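Local coordinates for protein phosphoglycerol transferase GacH (Streptococcus pyogenes MGAS5005, PDB 6DGM) that transfers glycerol phosphate, probably to the rhamnose polysaccharide of the streptococcal cell wall, through a manganese-binding domain related to sulfatases and lipoteichoic acid synthases, at residues Q11-S16 with L358-Y363; Q95-L100 with F200-T205; P101-S106 with A340-S345; V111-V116 with T150-L155. All coordinates share one frame; numbering follows the deposited sequence.

Contact 1: Q11-S16 with L358-Y363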
# COMPACT_ATOMS: atom_id res chain seq x y z
N GLN A 11 -23.75 -12.80 -16.39
CA GLN A 11 -22.74 -13.53 -17.15
C GLN A 11 -22.34 -12.75 -18.41
O GLN A 11 -21.15 -12.67 -18.74
CB GLN A 11 -23.28 -14.92 -17.50
CG GLN A 11 -22.22 -15.93 -17.89
CD GLN A 11 -22.77 -17.33 -18.10
OE1 GLN A 11 -23.84 -17.68 -17.59
NE2 GLN A 11 -22.05 -18.15 -18.86
N GLU A 12 -23.32 -12.17 -19.11
CA GLU A 12 -23.02 -11.45 -20.35
C GLU A 12 -22.21 -10.19 -20.08
O GLU A 12 -21.29 -9.86 -20.83
CB GLU A 12 -24.32 -11.13 -21.10
CG GLU A 12 -24.97 -12.35 -21.74
CD GLU A 12 -26.22 -12.00 -22.54
OE1 GLU A 12 -26.68 -10.84 -22.47
OE2 GLU A 12 -26.74 -12.89 -23.26
N THR A 13 -22.53 -9.47 -19.00
CA THR A 13 -21.74 -8.29 -18.68
C THR A 13 -20.29 -8.66 -18.34
O THR A 13 -19.36 -7.99 -18.78
CB THR A 13 -22.40 -7.53 -17.52
OG1 THR A 13 -23.61 -6.95 -17.99
CG2 THR A 13 -21.47 -6.45 -16.97
N ILE A 14 -20.10 -9.71 -17.55
CA ILE A 14 -18.73 -10.14 -17.23
C ILE A 14 -18.00 -10.55 -18.50
O ILE A 14 -16.82 -10.24 -18.68
CB ILE A 14 -18.76 -11.27 -16.18
CG1 ILE A 14 -19.18 -10.74 -14.80
CG2 ILE A 14 -17.41 -11.97 -16.11
CD1 ILE A 14 -18.23 -9.77 -14.17
N ALA A 15 -18.68 -11.24 -19.42
CA ALA A 15 -18.04 -11.61 -20.68
C ALA A 15 -17.61 -10.37 -21.46
O ALA A 15 -16.51 -10.34 -22.03
CB ALA A 15 -18.98 -12.50 -21.51
N SER A 16 -18.46 -9.34 -21.51
CA SER A 16 -18.11 -8.13 -22.24
C SER A 16 -16.89 -7.45 -21.62
O SER A 16 -16.01 -6.96 -22.34
CB SER A 16 -19.29 -7.15 -22.25
OG SER A 16 -20.42 -7.74 -22.86
N LEU A 358 -15.18 -2.10 -13.02
CA LEU A 358 -14.50 -2.57 -11.81
C LEU A 358 -15.48 -3.20 -10.82
O LEU A 358 -15.19 -4.26 -10.26
CB LEU A 358 -13.72 -1.43 -11.17
CG LEU A 358 -13.02 -1.78 -9.87
CD1 LEU A 358 -12.00 -2.87 -10.08
CD2 LEU A 358 -12.36 -0.55 -9.25
N LYS A 359 -16.63 -2.55 -10.59
CA LYS A 359 -17.57 -3.07 -9.59
C LYS A 359 -18.08 -4.45 -9.98
O LYS A 359 -18.26 -5.32 -9.12
CB LYS A 359 -18.73 -2.10 -9.41
CG LYS A 359 -18.36 -0.81 -8.69
CD LYS A 359 -19.46 0.24 -8.75
CE LYS A 359 -19.02 1.50 -8.03
NZ LYS A 359 -19.99 2.61 -8.14
N ASN A 360 -18.33 -4.68 -11.27
CA ASN A 360 -18.78 -6.00 -11.69
C ASN A 360 -17.72 -7.06 -11.43
O ASN A 360 -18.04 -8.16 -10.95
CB ASN A 360 -19.21 -5.98 -13.16
CG ASN A 360 -20.66 -5.55 -13.32
OD1 ASN A 360 -21.57 -6.27 -12.93
ND2 ASN A 360 -20.88 -4.36 -13.87
N ILE A 361 -16.45 -6.75 -11.71
CA ILE A 361 -15.36 -7.69 -11.42
C ILE A 361 -15.24 -7.91 -9.92
O ILE A 361 -15.11 -9.05 -9.43
CB ILE A 361 -14.04 -7.15 -12.01
CG1 ILE A 361 -14.12 -7.08 -13.54
CG2 ILE A 361 -12.84 -8.01 -11.53
CD1 ILE A 361 -14.37 -8.42 -14.24
N GLN A 362 -15.27 -6.82 -9.16
CA GLN A 362 -15.10 -6.86 -7.71
C GLN A 362 -16.22 -7.64 -7.05
O GLN A 362 -15.97 -8.43 -6.12
CB GLN A 362 -15.08 -5.41 -7.22
CG GLN A 362 -14.84 -5.20 -5.74
CD GLN A 362 -14.45 -3.77 -5.43
OE1 GLN A 362 -14.34 -2.92 -6.32
NE2 GLN A 362 -14.28 -3.47 -4.14
N TYR A 363 -17.45 -7.45 -7.51
CA TYR A 363 -18.55 -8.25 -7.01
C TYR A 363 -18.37 -9.71 -7.40
O TYR A 363 -18.51 -10.61 -6.55
CB TYR A 363 -19.87 -7.69 -7.54
CG TYR A 363 -21.09 -8.37 -6.99
CD1 TYR A 363 -21.61 -8.00 -5.76
CD2 TYR A 363 -21.72 -9.39 -7.69
CE1 TYR A 363 -22.72 -8.62 -5.25
CE2 TYR A 363 -22.83 -10.02 -7.18
CZ TYR A 363 -23.32 -9.64 -5.97
OH TYR A 363 -24.43 -10.28 -5.48

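Contact 2: Q95-L100 with F200-T205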
# COMPACT_ATOMS: atom_id res chain seq x y z
N GLN A 95 -6.08 -3.65 0.21
CA GLN A 95 -6.25 -2.96 -1.07
C GLN A 95 -4.97 -2.97 -1.89
O GLN A 95 -5.01 -3.12 -3.12
CB GLN A 95 -6.73 -1.54 -0.81
CG GLN A 95 -8.13 -1.47 -0.21
CD GLN A 95 -8.54 -0.08 0.09
OE1 GLN A 95 -9.04 0.61 -0.79
NE2 GLN A 95 -8.31 0.36 1.32
N THR A 96 -3.80 -2.85 -1.23
CA THR A 96 -2.57 -2.93 -2.02
C THR A 96 -2.42 -4.31 -2.66
O THR A 96 -1.99 -4.42 -3.82
CB THR A 96 -1.33 -2.61 -1.18
OG1 THR A 96 -1.02 -3.68 -0.28
CG2 THR A 96 -1.49 -1.30 -0.42
N LEU A 97 -2.77 -5.36 -1.94
CA LEU A 97 -2.52 -6.70 -2.46
C LEU A 97 -3.52 -7.09 -3.54
O LEU A 97 -3.12 -7.66 -4.56
CB LEU A 97 -2.57 -7.71 -1.33
CG LEU A 97 -1.49 -7.60 -0.25
CD1 LEU A 97 -1.75 -8.65 0.80
CD2 LEU A 97 -0.09 -7.75 -0.85
N THR A 98 -4.81 -6.82 -3.33
CA THR A 98 -5.84 -7.24 -4.26
C THR A 98 -6.15 -6.21 -5.34
O THR A 98 -6.63 -6.58 -6.42
CB THR A 98 -7.17 -7.51 -3.52
OG1 THR A 98 -7.67 -6.29 -2.95
CG2 THR A 98 -6.99 -8.56 -2.42
N SER A 99 -5.92 -4.93 -5.04
CA SER A 99 -6.31 -3.80 -5.87
C SER A 99 -7.82 -3.58 -5.92
O SER A 99 -8.31 -2.86 -6.79
CB SER A 99 -5.74 -3.89 -7.29
OG SER A 99 -4.32 -3.98 -7.28
N LEU A 100 -8.57 -4.19 -5.02
CA LEU A 100 -10.01 -3.95 -4.96
C LEU A 100 -10.29 -2.81 -3.97
O LEU A 100 -9.94 -2.94 -2.79
CB LEU A 100 -10.72 -5.21 -4.50
CG LEU A 100 -10.57 -6.42 -5.44
CD1 LEU A 100 -11.18 -7.67 -4.84
CD2 LEU A 100 -11.16 -6.13 -6.82
N PHE A 200 8.57 -11.56 -3.48
CA PHE A 200 7.56 -10.57 -3.11
C PHE A 200 7.51 -10.48 -1.60
O PHE A 200 7.26 -11.48 -0.91
CB PHE A 200 6.17 -10.91 -3.66
CG PHE A 200 5.14 -9.92 -3.20
CD1 PHE A 200 5.06 -8.68 -3.82
CD2 PHE A 200 4.32 -10.19 -2.13
CE1 PHE A 200 4.15 -7.75 -3.39
CE2 PHE A 200 3.42 -9.24 -1.69
CZ PHE A 200 3.34 -8.02 -2.33
N PHE A 201 7.72 -9.27 -1.08
CA PHE A 201 7.65 -9.00 0.35
C PHE A 201 6.44 -8.13 0.63
O PHE A 201 6.24 -7.11 -0.04
CB PHE A 201 8.88 -8.21 0.80
CG PHE A 201 10.17 -9.00 0.83
CD1 PHE A 201 10.90 -9.22 -0.33
CD2 PHE A 201 10.66 -9.48 2.02
CE1 PHE A 201 12.10 -9.92 -0.29
CE2 PHE A 201 11.85 -10.16 2.08
CZ PHE A 201 12.58 -10.39 0.91
N SER A 202 5.66 -8.51 1.64
CA SER A 202 4.61 -7.65 2.18
C SER A 202 5.00 -7.31 3.61
O SER A 202 4.99 -8.19 4.48
CB SER A 202 3.25 -8.34 2.17
OG SER A 202 2.26 -7.44 2.67
N VAL A 203 5.32 -6.05 3.85
CA VAL A 203 5.89 -5.61 5.12
C VAL A 203 4.96 -4.60 5.76
O VAL A 203 4.46 -3.68 5.09
CB VAL A 203 7.28 -5.00 4.88
CG1 VAL A 203 7.90 -4.57 6.18
CG2 VAL A 203 8.20 -6.00 4.16
N ILE A 204 4.75 -4.74 7.06
CA ILE A 204 3.93 -3.83 7.84
C ILE A 204 4.73 -3.42 9.07
O ILE A 204 4.96 -4.25 9.97
CB ILE A 204 2.60 -4.47 8.26
CG1 ILE A 204 1.81 -5.01 7.06
CG2 ILE A 204 1.73 -3.47 9.02
CD1 ILE A 204 2.07 -6.50 6.78
N THR A 205 5.16 -2.17 9.12
CA THR A 205 6.01 -1.75 10.23
C THR A 205 5.18 -1.53 11.49
O THR A 205 3.95 -1.59 11.49
CB THR A 205 6.81 -0.49 9.90
OG1 THR A 205 5.93 0.64 9.84
CG2 THR A 205 7.58 -0.65 8.59

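Contact 3: P101-S106 with A340-S345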
# COMPACT_ATOMS: atom_id res chain seq x y z
N PRO A 101 -10.87 -1.69 -4.40
CA PRO A 101 -11.01 -0.55 -3.48
C PRO A 101 -12.07 -0.75 -2.41
O PRO A 101 -13.19 -1.19 -2.66
CB PRO A 101 -11.36 0.63 -4.39
CG PRO A 101 -11.95 -0.01 -5.62
CD PRO A 101 -11.28 -1.34 -5.78
N PHE A 102 -11.70 -0.34 -1.20
CA PHE A 102 -12.63 -0.34 -0.07
C PHE A 102 -13.85 0.50 -0.37
O PHE A 102 -14.96 0.17 0.06
CB PHE A 102 -11.88 0.22 1.14
CG PHE A 102 -12.49 -0.09 2.48
CD1 PHE A 102 -13.61 -0.89 2.62
CD2 PHE A 102 -11.90 0.40 3.63
CE1 PHE A 102 -14.14 -1.17 3.87
CE2 PHE A 102 -12.41 0.12 4.88
CZ PHE A 102 -13.53 -0.66 5.00
N TYR A 103 -13.68 1.59 -1.12
CA TYR A 103 -14.80 2.49 -1.37
C TYR A 103 -15.91 1.86 -2.20
O TYR A 103 -17.00 2.44 -2.25
CB TYR A 103 -14.32 3.81 -2.01
CG TYR A 103 -13.62 3.73 -3.33
CD1 TYR A 103 -14.30 3.33 -4.49
CD2 TYR A 103 -12.29 4.11 -3.46
CE1 TYR A 103 -13.67 3.26 -5.70
CE2 TYR A 103 -11.65 4.05 -4.67
CZ TYR A 103 -12.34 3.63 -5.80
OH TYR A 103 -11.72 3.55 -7.03
N ASN A 104 -15.67 0.70 -2.82
CA ASN A 104 -16.72 -0.00 -3.55
C ASN A 104 -17.42 -1.06 -2.72
O ASN A 104 -18.44 -1.60 -3.16
CB ASN A 104 -16.17 -0.64 -4.82
CG ASN A 104 -15.99 0.37 -5.93
OD1 ASN A 104 -16.59 1.46 -5.90
ND2 ASN A 104 -15.18 0.01 -6.93
N PHE A 105 -16.92 -1.36 -1.52
CA PHE A 105 -17.62 -2.28 -0.65
C PHE A 105 -18.66 -1.53 0.18
O PHE A 105 -18.68 -0.30 0.23
CB PHE A 105 -16.63 -3.00 0.27
CG PHE A 105 -15.78 -4.02 -0.43
CD1 PHE A 105 -16.35 -5.18 -0.97
CD2 PHE A 105 -14.43 -3.83 -0.58
CE1 PHE A 105 -15.56 -6.12 -1.60
CE2 PHE A 105 -13.64 -4.77 -1.21
CZ PHE A 105 -14.19 -5.90 -1.72
N SER A 106 -19.52 -2.29 0.84
CA SER A 106 -20.57 -1.70 1.66
C SER A 106 -19.96 -0.95 2.84
O SER A 106 -18.91 -1.32 3.38
CB SER A 106 -21.47 -2.81 2.19
OG SER A 106 -22.26 -2.31 3.26
N ALA A 340 -10.11 6.87 -13.40
CA ALA A 340 -11.32 6.67 -12.62
C ALA A 340 -11.05 6.51 -11.13
O ALA A 340 -11.86 5.91 -10.42
CB ALA A 340 -12.12 5.46 -13.16
N SER A 341 -9.95 7.08 -10.62
CA SER A 341 -9.66 6.89 -9.21
C SER A 341 -9.98 8.13 -8.37
O SER A 341 -10.73 9.03 -8.79
CB SER A 341 -8.19 6.46 -9.05
OG SER A 341 -7.96 6.01 -7.72
N VAL A 342 -9.41 8.19 -7.17
CA VAL A 342 -9.84 9.15 -6.16
C VAL A 342 -9.46 10.59 -6.46
O VAL A 342 -9.95 11.50 -5.78
CB VAL A 342 -9.29 8.74 -4.78
CG1 VAL A 342 -9.85 7.40 -4.37
CG2 VAL A 342 -7.78 8.71 -4.79
N ASP A 343 -8.62 10.82 -7.46
CA ASP A 343 -8.29 12.18 -7.88
C ASP A 343 -9.30 12.76 -8.86
O ASP A 343 -9.22 13.96 -9.17
CB ASP A 343 -6.92 12.19 -8.55
CG ASP A 343 -6.90 11.38 -9.83
OD1 ASP A 343 -7.29 10.20 -9.78
OD2 ASP A 343 -6.54 11.94 -10.87
N LYS A 344 -10.23 11.94 -9.34
CA LYS A 344 -11.24 12.33 -10.32
C LYS A 344 -12.58 12.52 -9.61
O LYS A 344 -12.79 12.09 -8.49
CB LYS A 344 -11.37 11.24 -11.38
CG LYS A 344 -10.08 10.88 -12.11
CD LYS A 344 -9.52 12.05 -12.88
CE LYS A 344 -8.45 11.61 -13.88
NZ LYS A 344 -7.29 10.95 -13.22
N SER A 345 -13.50 13.17 -10.30
CA SER A 345 -14.83 13.36 -9.73
C SER A 345 -15.64 12.07 -9.83
O SER A 345 -15.73 11.49 -10.91
CB SER A 345 -15.56 14.47 -10.47
OG SER A 345 -16.86 14.63 -9.93
O HOH W 1 -9.22 3.77 -6.89

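Contact 4: V111-V116 with T150-L155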
# COMPACT_ATOMS: atom_id res chain seq x y z
N VAL A 111 -13.55 -4.49 8.63
CA VAL A 111 -12.21 -5.00 8.36
C VAL A 111 -12.27 -5.99 7.21
O VAL A 111 -12.90 -7.05 7.33
CB VAL A 111 -11.55 -5.63 9.61
CG1 VAL A 111 -10.22 -6.27 9.24
CG2 VAL A 111 -11.38 -4.57 10.69
N LEU A 112 -11.61 -5.65 6.10
CA LEU A 112 -11.66 -6.47 4.89
C LEU A 112 -11.10 -7.86 5.12
O LEU A 112 -11.65 -8.84 4.61
CB LEU A 112 -10.92 -5.74 3.76
CG LEU A 112 -11.64 -4.45 3.36
CD1 LEU A 112 -10.73 -3.52 2.59
CD2 LEU A 112 -12.88 -4.78 2.53
N TYR A 113 -10.01 -7.98 5.87
CA TYR A 113 -9.40 -9.28 6.09
C TYR A 113 -10.31 -10.23 6.87
O TYR A 113 -10.14 -11.45 6.77
CB TYR A 113 -8.08 -9.12 6.87
CG TYR A 113 -6.84 -8.80 6.06
CD1 TYR A 113 -6.82 -8.89 4.68
CD2 TYR A 113 -5.66 -8.43 6.70
CE1 TYR A 113 -5.69 -8.63 3.95
CE2 TYR A 113 -4.51 -8.17 5.98
CZ TYR A 113 -4.53 -8.28 4.60
OH TYR A 113 -3.40 -8.03 3.83
N SER A 114 -11.25 -9.70 7.65
CA SER A 114 -12.17 -10.52 8.42
C SER A 114 -13.49 -10.76 7.72
O SER A 114 -14.08 -11.83 7.88
CB SER A 114 -12.48 -9.86 9.76
OG SER A 114 -11.32 -9.76 10.57
N GLU A 115 -13.98 -9.78 6.94
CA GLU A 115 -15.33 -9.82 6.41
C GLU A 115 -15.41 -10.07 4.91
O GLU A 115 -16.48 -10.46 4.43
CB GLU A 115 -16.04 -8.49 6.68
CG GLU A 115 -16.16 -8.18 8.16
CD GLU A 115 -16.72 -6.82 8.44
OE1 GLU A 115 -17.79 -6.49 7.89
OE2 GLU A 115 -16.10 -6.07 9.23
N VAL A 116 -14.35 -9.80 4.16
CA VAL A 116 -14.37 -9.96 2.71
C VAL A 116 -13.37 -11.03 2.25
O VAL A 116 -13.74 -11.95 1.52
CB VAL A 116 -14.12 -8.62 1.98
CG1 VAL A 116 -13.96 -8.85 0.46
CG2 VAL A 116 -15.24 -7.65 2.24
N THR A 150 -3.91 -16.05 8.80
CA THR A 150 -4.83 -16.77 7.94
C THR A 150 -4.75 -16.26 6.51
O THR A 150 -4.73 -17.04 5.56
CB THR A 150 -6.24 -16.59 8.48
OG1 THR A 150 -6.30 -17.18 9.78
CG2 THR A 150 -7.24 -17.24 7.57
N VAL A 151 -4.69 -14.94 6.35
CA VAL A 151 -4.64 -14.35 5.01
C VAL A 151 -3.37 -14.79 4.29
O VAL A 151 -3.42 -15.30 3.16
CB VAL A 151 -4.70 -12.82 5.10
CG1 VAL A 151 -4.43 -12.18 3.76
CG2 VAL A 151 -6.05 -12.39 5.63
N TYR A 152 -2.20 -14.59 4.92
CA TYR A 152 -0.96 -14.92 4.24
C TYR A 152 -0.80 -16.42 4.03
O TYR A 152 -0.21 -16.82 3.03
CB TYR A 152 0.25 -14.27 4.94
CG TYR A 152 0.27 -12.78 4.69
CD1 TYR A 152 0.54 -12.27 3.42
CD2 TYR A 152 -0.03 -11.88 5.71
CE1 TYR A 152 0.54 -10.91 3.19
CE2 TYR A 152 -0.05 -10.52 5.47
CZ TYR A 152 0.23 -10.04 4.19
OH TYR A 152 0.22 -8.70 3.91
N SER A 153 -1.31 -17.24 4.94
CA SER A 153 -1.33 -18.68 4.73
C SER A 153 -2.17 -19.05 3.51
O SER A 153 -1.76 -19.86 2.67
CB SER A 153 -1.85 -19.38 5.98
OG SER A 153 -1.96 -20.78 5.75
N ASN A 154 -3.36 -18.46 3.39
CA ASN A 154 -4.20 -18.78 2.24
C ASN A 154 -3.67 -18.21 0.94
O ASN A 154 -4.02 -18.72 -0.13
CB ASN A 154 -5.62 -18.33 2.50
CG ASN A 154 -6.38 -19.31 3.34
OD1 ASN A 154 -6.47 -20.49 3.01
ND2 ASN A 154 -6.91 -18.84 4.45
N LEU A 155 -2.84 -17.17 1.02
CA LEU A 155 -2.12 -16.65 -0.13
C LEU A 155 -0.84 -17.43 -0.40
O LEU A 155 -0.08 -17.04 -1.28
CB LEU A 155 -1.81 -15.17 0.04
CG LEU A 155 -3.01 -14.22 0.00
CD1 LEU A 155 -2.59 -12.78 0.21
CD2 LEU A 155 -3.79 -14.39 -1.30

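Contact 1: Q11-S16 with L358-Y363
I14 reaches N360 with the last carbon of its side chain: CD1 of I14 lies 3.6 Å from the carbonyl O of N360 and 4.0 Å from CB of N360. The isoleucine runs its long branch beside its own backbone N (chi1 -71°), and the second torsion bends CD1 over toward the other helix. There it also meets I361, methyl to methyl, with CD1 of I14 4.1 Å from CD1 of I361. Next to it in sequence, T13 crosses N360 at about a right angle. The methyl CG2 of T13 is laid against the flat amide of N360, 3.8 Å from ND2, while OG1 of T13 turns back to bond the carbonyl of N8, in the chain just before the helix. The amide of N360 is likewise claimed from its own side: ND2 donates to the carbonyl of N356, one turn earlier in helix 349-365, and to OD1 of N8. With these bonds holding the amide, T13 offers it a methyl and no polar group. The contact joins the start of helix 11-29 to the late part of helix 349-365, the first and last helices of this sulfatase-like piece of a longer membrane protein. The two short segments pass at 116° with axes 10.1 Å apart, and only T13 and I14 of segment 11-16 touch segment 358-363. No hydrogen bond links the segments. I361 continues the apolar layer onto I17 of helix 11-29 and onto Y329 and L332 of helix 328-339. Beyond N360, Y363 meets Y9 edge-to-face.

Contact 2: Q95-L100 with F200-T205
L97 carries the whole contact from the helical side, meeting F200 and S202 on the strand. Before it, Q95 faces elsewhere: its OE1 accepts from the backbone N of F102 and its NE2 donates to D83. T96 packs on Y43 of strand 40-46. L97 follows with CG beside its backbone N (chi1 -65°) and an extended second torsion, which carries CD2 out to the sheet. This methyl comes to the edge of the F200 ring, near its plane, 3.7 Å from CZ and 3.9 Å from CE2 of F200. The same CD2 of L97 lies 4.2 Å from OG of S202, a hydroxyl occupied by its hydrogen bond with Y152. At T98 the helix ends. OG1 of T98 accepts from N of L100 at 3.1 Å, nearly straight at 168°, an ST turn that accompanies the chain's departure from the helix. S99 leaves helical geometry with positive phi (70°), although its N still bonds the carbonyl O of Q95 at 2.8 Å. Helix 89-98, which starts at the manganese ligand T89, thus lies against one side of the central mixed sheet of the alkaline-phosphatase-like fold. Strand 200-204 runs in that sheet between the parallel strands 135-139 and 40-46; on its other side F201 and V203 pack against helix 182-192, while past the helix end S99 and L100 touch helix 328-339.

Contact 3: P101-S106 with A340-S345
Loop-to-loop packing, partly buried and bridged by water, is what joins Y103 to the turn around S341 and V342. The first loop follows helix 89-98; the second links helix 328-339 to helix 349-365, and N310 of the edge strand 308-310 touches Y103, S341 and V342 alike. Y103 sits in a short 3-10 segment, whose bonds include N of N104 to the carbonyl O of P101 at 3.1 Å. Its ring takes the crowded position between backbone N and carbonyl carbon (chi1 60°), which directs it across to the other loop. CB of P101 lies 3.4 Å above the centre of one ring face, so the tyrosine is backed by its own loop. V342 comes up obliquely, CG1 standing 3.8 Å from CE2 of Y103. Its loop is shaped by a type I beta turn from S341 to K344, closed by N of K344 to the carbonyl O of S341 at 3.0 Å. At the far side of this turn K344 NZ forms a salt bridge with OD2 of D343 at 2.7 Å, on the syn side of the carboxylate. The phenolic end of Y103 is reached in the ring plane by a water 2.5 Å from OH of Y103, and this water donates to OG of S341 at 2.7 Å. The serine hydroxyl has D313 as a further partner, and OH of Y103 has a weak bond from Q355. The water thus carries the polar link, satisfying OH of Y103 and OG of S341 without their touching, while V342 and P101 give the ring apolar support.

Contact 4: V111-V116 with T150-L155
Y113 and V151 share most of the buried surface, the valine lying over one face of the tyrosine ring. CG2 of V151 is 3.9 Å from the ring centroid of Y113 and 21° off the ring normal, a CH-pi contact shifted toward the CG-CD1 side of the ring, CG2 of V151 lying 3.7 Å from both atoms of Y113. The second methyl follows the ring outward: CG1 of V151 is 3.8 Å from CE1 of Y113. With CG1 anti to the backbone N (chi1 171°) and CG2 beside it, both branches lie along the ring, and the two side chains cross at about a right angle. The pair joins the short helix 112-115, with V111 at its N-cap, to helix 148-154 in the sulfatase-like domain; the side chain of Y113 is about 9 Å from the bound sn-glycerol-1-phosphate, near the site but not lining it. Y152 approaches from further along: its OH comes within 3.7 Å of OH of Y113, the two side chains crossing at a slant with their ring planes nearly perpendicular. Both hydroxyls are bonded to OE2 of E93, which thus gathers the two tyrosine ends. L97 of helix 89-98 touches both tyrosine side chains, its CD1 near their hydroxyls, and F157 and F160 meet Y152 edge-to-face.

Along the chain contact 1 encloses the others, since its segments come near the two ends, and contact 4 falls between the segments of contact 2, whereas contacts 2 and 3 alternate. Contacts 2 and 4 are close neighbours, centres about 12 Å apart, sharing the region between helix 89-98, strand 200-204 and helix 148-154; S202 and Y152 connect them. Contact 3 takes up the chain directly after contact 2, at P101, and reaches contact 1 through Q362, which probably bonds P101 and N104. F105 and F102 touch L112 of contact 4. The packing thus runs from the central sheet, where the S202 side chain is about 13 Å from the manganese ion, out to the terminal helices, centres of contacts 1 and 2 about 24 Å apart.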